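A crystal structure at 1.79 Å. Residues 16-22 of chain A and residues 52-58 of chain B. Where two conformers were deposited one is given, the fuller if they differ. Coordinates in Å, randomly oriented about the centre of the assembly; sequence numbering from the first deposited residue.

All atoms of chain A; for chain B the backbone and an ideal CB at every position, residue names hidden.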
ATOM      1  N   ASP A  16      -1.450  17.129  -6.977  1.00 25.58           N
ATOM      2  CA  ASP A  16      -1.097  17.938  -5.818  1.00 23.93           C
ATOM      3  C   ASP A  16       0.003  17.253  -5.012  1.00 21.86           C
ATOM      4  O   ASP A  16       0.953  17.897  -4.563  1.00 23.92           O
ATOM      5  CB  ASP A  16      -2.329  18.220  -4.932  1.00 22.79           C
ATOM      6  CG  ASP A  16      -3.404  18.989  -5.669  1.00 30.67           C
ATOM      7  OD1 ASP A  16      -3.084  20.042  -6.263  1.00 28.85           O
ATOM      8  OD2 ASP A  16      -4.558  18.524  -5.675  1.00 27.98           O
ATOM      9  N   ARG A  17      -0.113  15.943  -4.821  1.00 21.19           N
ATOM     10  CA  ARG A  17       0.929  15.214  -4.106  1.00 23.85           C
ATOM     11  C   ARG A  17       2.244  15.249  -4.902  1.00 23.02           C
ATOM     12  O   ARG A  17       3.332  15.340  -4.332  1.00 24.61           O
ATOM     13  CB  ARG A  17       0.486  13.771  -3.830  1.00 21.50           C
ATOM     14  CG  ARG A  17      -0.671  13.676  -2.812  1.00 23.33           C
ATOM     15  CD  ARG A  17      -1.087  12.228  -2.544  1.00 22.73           C
ATOM     16  NE  ARG A  17      -1.818  11.615  -3.656  1.00 28.37           N
ATOM     17  CZ  ARG A  17      -3.140  11.699  -3.793  1.00 30.79           C
ATOM     18  NH1 ARG A  17      -3.835  12.382  -2.895  1.00 28.74           N
ATOM     19  NH2 ARG A  17      -3.767  11.120  -4.821  1.00 29.50           N
ATOM     20  N   GLN A  18       2.138  15.210  -6.218  1.00 24.14           N
ATOM     21  CA  GLN A  18       3.345  15.214  -7.055  1.00 27.32           C
ATOM     22  C   GLN A  18       4.028  16.575  -6.969  1.00 33.22           C
ATOM     23  O   GLN A  18       5.250  16.669  -6.877  1.00 24.60           O
ATOM     24  CB  GLN A  18       2.982  14.835  -8.484  1.00 22.92           C
ATOM     25  CG  GLN A  18       2.706  13.346  -8.571  1.00 25.56           C
ATOM     26  CD  GLN A  18       2.366  12.849  -9.954  1.00 28.20           C
ATOM     27  OE1 GLN A  18       2.225  11.645 -10.157  1.00 32.30           O
ATOM     28  NE2 GLN A  18       2.208  13.768 -10.911  1.00 26.78           N
ATOM     29  N   ARG A  19       3.215  17.625  -6.942  1.00 30.66           N
ATOM     30  CA  ARG A  19       3.703  18.984  -6.790  1.00 27.80           C
ATOM     31  C   ARG A  19       4.446  19.156  -5.460  1.00 31.36           C
ATOM     32  O   ARG A  19       5.480  19.812  -5.391  1.00 32.89           O
ATOM     33  CB  ARG A  19       2.519  19.946  -6.858  1.00 35.56           C
ATOM     34  CG  ARG A  19       2.888  21.396  -7.036  1.00 47.41           C
ATOM     35  CD  ARG A  19       1.733  22.140  -7.686  1.00 43.39           C
ATOM     36  NE  ARG A  19       0.467  21.876  -7.012  1.00 39.00           N
ATOM     37  CZ  ARG A  19       0.059  22.527  -5.930  1.00 43.06           C
ATOM     38  NH1 ARG A  19       0.832  23.472  -5.406  1.00 43.38           N
ATOM     39  NH2 ARG A  19      -1.113  22.236  -5.370  1.00 42.87           N
ATOM     40  N   LEU A  20       3.910  18.563  -4.403  1.00 31.30           N
ATOM     41  CA  LEU A  20       4.553  18.597  -3.096  1.00 33.70           C
ATOM     42  C   LEU A  20       5.920  17.884  -3.114  1.00 33.10           C
ATOM     43  O   LEU A  20       6.899  18.402  -2.573  1.00 32.50           O
ATOM     44  CB  LEU A  20       3.630  17.970  -2.049  1.00 27.53           C
ATOM     45  CG  LEU A  20       4.057  17.992  -0.590  1.00 32.75           C
ATOM     46  CD1 LEU A  20       4.393  19.420  -0.170  1.00 43.61           C
ATOM     47  CD2 LEU A  20       2.937  17.440   0.268  1.00 35.65           C
ATOM     48  N   LEU A  21       5.974  16.705  -3.732  1.00 27.95           N
ATOM     49  CA  LEU A  21       7.185  15.878  -3.745  1.00 23.40           C
ATOM     50  C   LEU A  21       8.152  16.232  -4.865  1.00 29.90           C
ATOM     51  O   LEU A  21       9.283  15.754  -4.868  1.00 30.87           O
ATOM     52  CB  LEU A  21       6.830  14.393  -3.895  1.00 23.23           C
ATOM     53  CG  LEU A  21       6.002  13.794  -2.759  1.00 26.37           C
ATOM     54  CD1 LEU A  21       5.537  12.402  -3.129  1.00 28.60           C
ATOM     55  CD2 LEU A  21       6.833  13.764  -1.502  1.00 30.87           C
ATOM     56  N   ASP A  22       7.703  17.037  -5.823  1.00 26.69           N
ATOM     57  CA  ASP A  22       8.474  17.290  -7.052  1.00 29.67           C
ATOM     58  C   ASP A  22       8.935  16.013  -7.776  1.00 33.82           C
ATOM     59  O   ASP A  22      10.117  15.865  -8.128  1.00 28.66           O
ATOM     60  CB  ASP A  22       9.664  18.216  -6.786  1.00 31.28           C
ATOM     61  CG  ASP A  22      10.242  18.810  -8.077  1.00 38.85           C
ATOM     62  OD1 ASP A  22       9.539  18.830  -9.115  1.00 35.47           O
ATOM     63  OD2 ASP A  22      11.398  19.270  -8.045  1.00 41.28           O
TER
ATOM     64  N   UNK B  52      -0.611  22.394   5.014  1.00 26.03           N
ATOM     65  CA  UNK B  52       0.557  22.549   5.883  1.00 26.50           C
ATOM     66  C   UNK B  52       1.825  21.896   5.298  1.00 33.50           C
ATOM     67  O   UNK B  52       2.884  21.882   5.938  1.00 29.49           O
ATOM     68  CB  UNK B  52       0.256  21.948   7.257  1.00 26.50           C
ATOM     69  N   UNK B  53       1.714  21.350   4.094  1.00 27.48           N
ATOM     70  CA  UNK B  53       2.853  20.745   3.420  1.00 29.97           C
ATOM     71  C   UNK B  53       3.139  19.322   3.865  1.00 28.52           C
ATOM     72  O   UNK B  53       4.248  18.820   3.705  1.00 28.66           O
ATOM     73  CB  UNK B  53       4.098  21.604   3.647  1.00 29.97           C
ATOM     74  N   UNK B  54       2.140  18.653   4.428  1.00 23.61           N
ATOM     75  CA  UNK B  54       2.338  17.266   4.856  1.00 22.87           C
ATOM     76  C   UNK B  54       1.681  16.298   3.864  1.00 32.23           C
ATOM     77  O   UNK B  54       0.609  16.580   3.325  1.00 32.15           O
ATOM     78  CB  UNK B  54       1.770  17.054   6.261  1.00 22.87           C
ATOM     79  N   UNK B  55       2.311  15.150   3.653  1.00 23.98           N
ATOM     80  CA  UNK B  55       1.832  14.186   2.672  1.00 21.82           C
ATOM     81  C   UNK B  55       1.008  13.104   3.340  1.00 22.09           C
ATOM     82  O   UNK B  55       1.519  12.363   4.193  1.00 22.62           O
ATOM     83  CB  UNK B  55       3.004  13.563   1.911  1.00 21.82           C
ATOM     84  N   UNK B  56      -0.265  13.027   2.956  1.00 21.30           N
ATOM     85  CA  UNK B  56      -1.212  12.040   3.481  0.57 24.28           C
ATOM     86  C   UNK B  56      -1.726  11.188   2.338  1.00 26.87           C
ATOM     87  O   UNK B  56      -1.676  11.597   1.186  1.00 25.43           O
ATOM     88  CB  UNK B  56      -2.373  12.718   4.212  0.57 24.28           C
ATOM     89  N   UNK B  57      -2.249  10.017   2.659  1.00 22.42           N
ATOM     90  CA  UNK B  57      -2.921   9.214   1.644  1.00 21.71           C
ATOM     91  C   UNK B  57      -4.080   8.475   2.305  1.00 26.94           C
ATOM     92  O   UNK B  57      -3.893   7.849   3.338  1.00 26.42           O
ATOM     93  CB  UNK B  57      -1.952   8.235   0.978  1.00 21.71           C
ATOM     94  N   UNK B  58      -5.261   8.526   1.691  1.00 23.77           N
ATOM     95  CA  UNK B  58      -6.459   7.924   2.268  1.00 23.91           C
ATOM     96  C   UNK B  58      -6.725   6.539   1.699  1.00 25.13           C
ATOM     97  O   UNK B  58      -6.823   6.374   0.487  1.00 24.31           O
ATOM     98  CB  UNK B  58      -7.672   8.825   2.028  1.00 23.91           C
TER

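Chain A offers a helix, residues 16-21, whose side facing chain B carries A:Arg17, A:Leu20 and A:Leu21. No direct hydrogen bond joins the two stretches, so the fit is mainly one of shape and apolar contact.

Position 52 has no atom of chain A within 5.5 Å of its ideal CB. Chain A sets no demand here, and many side chains would do, polar ones included. The residue is B:Lys52, which makes no contact with chain A.

Position 53 has phi/psi of 82/22. Positive phi by itself favours glycine, with asparagine a less easy second choice. The ideal CB would lie 4.4 Å from A:Leu20 CD1, which is close but no clash. The residue is B:Gly53, the first to leave helical angles in a Schellman motif. Its O lies 3.9 Å from A:Leu20 CD1.

Position 54 points its CA-to-CB bond away from chain A. The backbone is extended, and many side chains would fit, long polar ones among them. The residue is B:Lys54. Its contact with the helix is through the backbone: B:Lys54 O is 3.9 Å from A:Leu20 CD2.

Position 55 points toward the helix. Its ideal CB is 4.2 Å from A:Leu20 CD2 and 5.1 Å from A:Leu21 CD2. The aliphatic part of A:Arg17 is also near. An apolar side chain is expected; leucine, isoleucine, methionine or valine would be reasonable. The residue is B:Leu55, with chi1 t and chi2 p. Its CD1 packs 3.6 Å from A:Arg17 CG, and its CD2 lies 3.7 Å from A:Leu21 CD1.

Position 56 begins the strand and points sideways, with no chain A atom near its ideal CB. The visible atoms leave the choice wide. The residue is B:Cys56. Its side chain stays clear of chain A, but a water lies between the chains: its O accepts from A:Arg17 NH1 at 3.1 Å and lies 2.7 Å from B:Cys56 O, within hydrogen-bonding distance.

Position 57 also points sideways, with its ideal CB 5.4 Å from A:Arg17 CD. A long or aromatic side chain could reach the guanidinium; a short one would leave it untouched. The residue is B:Tyr57, chi1 t. Its CE1 lies over one face of the guanidinium, 4.0 Å from A:Arg17 NH2, which sits at the ring edge.

Position 58 points sideways into space that chain A leaves empty. A beta-branched residue would suit the strand, among others. The residue is B:Ile58, which does not touch chain A.

Chain B, residues 52-58: KGKLCYI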
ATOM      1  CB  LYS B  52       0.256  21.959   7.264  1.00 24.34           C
ATOM      2  CG  LYS B  52      -0.874  22.674   8.030  1.00 33.38           C
ATOM      3  CD  LYS B  52      -1.274  21.921   9.298  1.00 40.21           C
ATOM      4  CE  LYS B  52      -0.294  22.173  10.447  1.00 49.85           C
ATOM      5  NZ  LYS B  52      -0.232  23.608  10.857  1.00 50.12           N
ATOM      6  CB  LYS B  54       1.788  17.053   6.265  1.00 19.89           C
ATOM      7  CG  LYS B  54       2.259  18.116   7.265  1.00 24.06           C
ATOM      8  CD  LYS B  54       3.771  18.076   7.435  1.00 22.39           C
ATOM      9  CE  LYS B  54       4.306  19.372   8.008  1.00 29.97           C
ATOM     10  NZ  LYS B  54       5.796  19.373   8.086  1.00 28.99           N
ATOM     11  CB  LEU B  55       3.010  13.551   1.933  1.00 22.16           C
ATOM     12  CG  LEU B  55       2.671  12.534   0.844  1.00 29.42           C
ATOM     13  CD1 LEU B  55       1.774  13.159  -0.211  1.00 29.59           C
ATOM     14  CD2 LEU B  55       3.960  11.988   0.213  1.00 31.97           C
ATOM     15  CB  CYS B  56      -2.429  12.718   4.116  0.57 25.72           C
ATOM     16  SG  CYS B  56      -2.055  13.764   5.492  0.57 25.24           S
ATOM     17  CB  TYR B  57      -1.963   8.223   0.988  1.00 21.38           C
ATOM     18  CG  TYR B  57      -2.604   7.647  -0.249  1.00 27.98           C
ATOM     19  CD1 TYR B  57      -2.729   8.413  -1.407  1.00 24.25           C
ATOM     20  CD2 TYR B  57      -3.139   6.368  -0.240  1.00 25.00           C
ATOM     21  CE1 TYR B  57      -3.355   7.895  -2.540  1.00 21.38           C
ATOM     22  CE2 TYR B  57      -3.767   5.848  -1.352  1.00 27.68           C
ATOM     23  CZ  TYR B  57      -3.865   6.610  -2.499  1.00 28.66           C
ATOM     24  OH  TYR B  57      -4.493   6.082  -3.599  1.00 28.60           O
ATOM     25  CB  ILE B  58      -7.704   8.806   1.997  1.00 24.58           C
ATOM     26  CG1 ILE B  58      -7.536  10.183   2.640  1.00 24.49           C
ATOM     27  CG2 ILE B  58      -8.988   8.141   2.532  1.00 26.43           C
ATOM     28  CD1 ILE B  58      -8.642  11.174   2.262  1.00 25.33           C
TER
HETATM   29  O   HOH W   1      -3.064  13.524  -0.127  1.00 31.39           O
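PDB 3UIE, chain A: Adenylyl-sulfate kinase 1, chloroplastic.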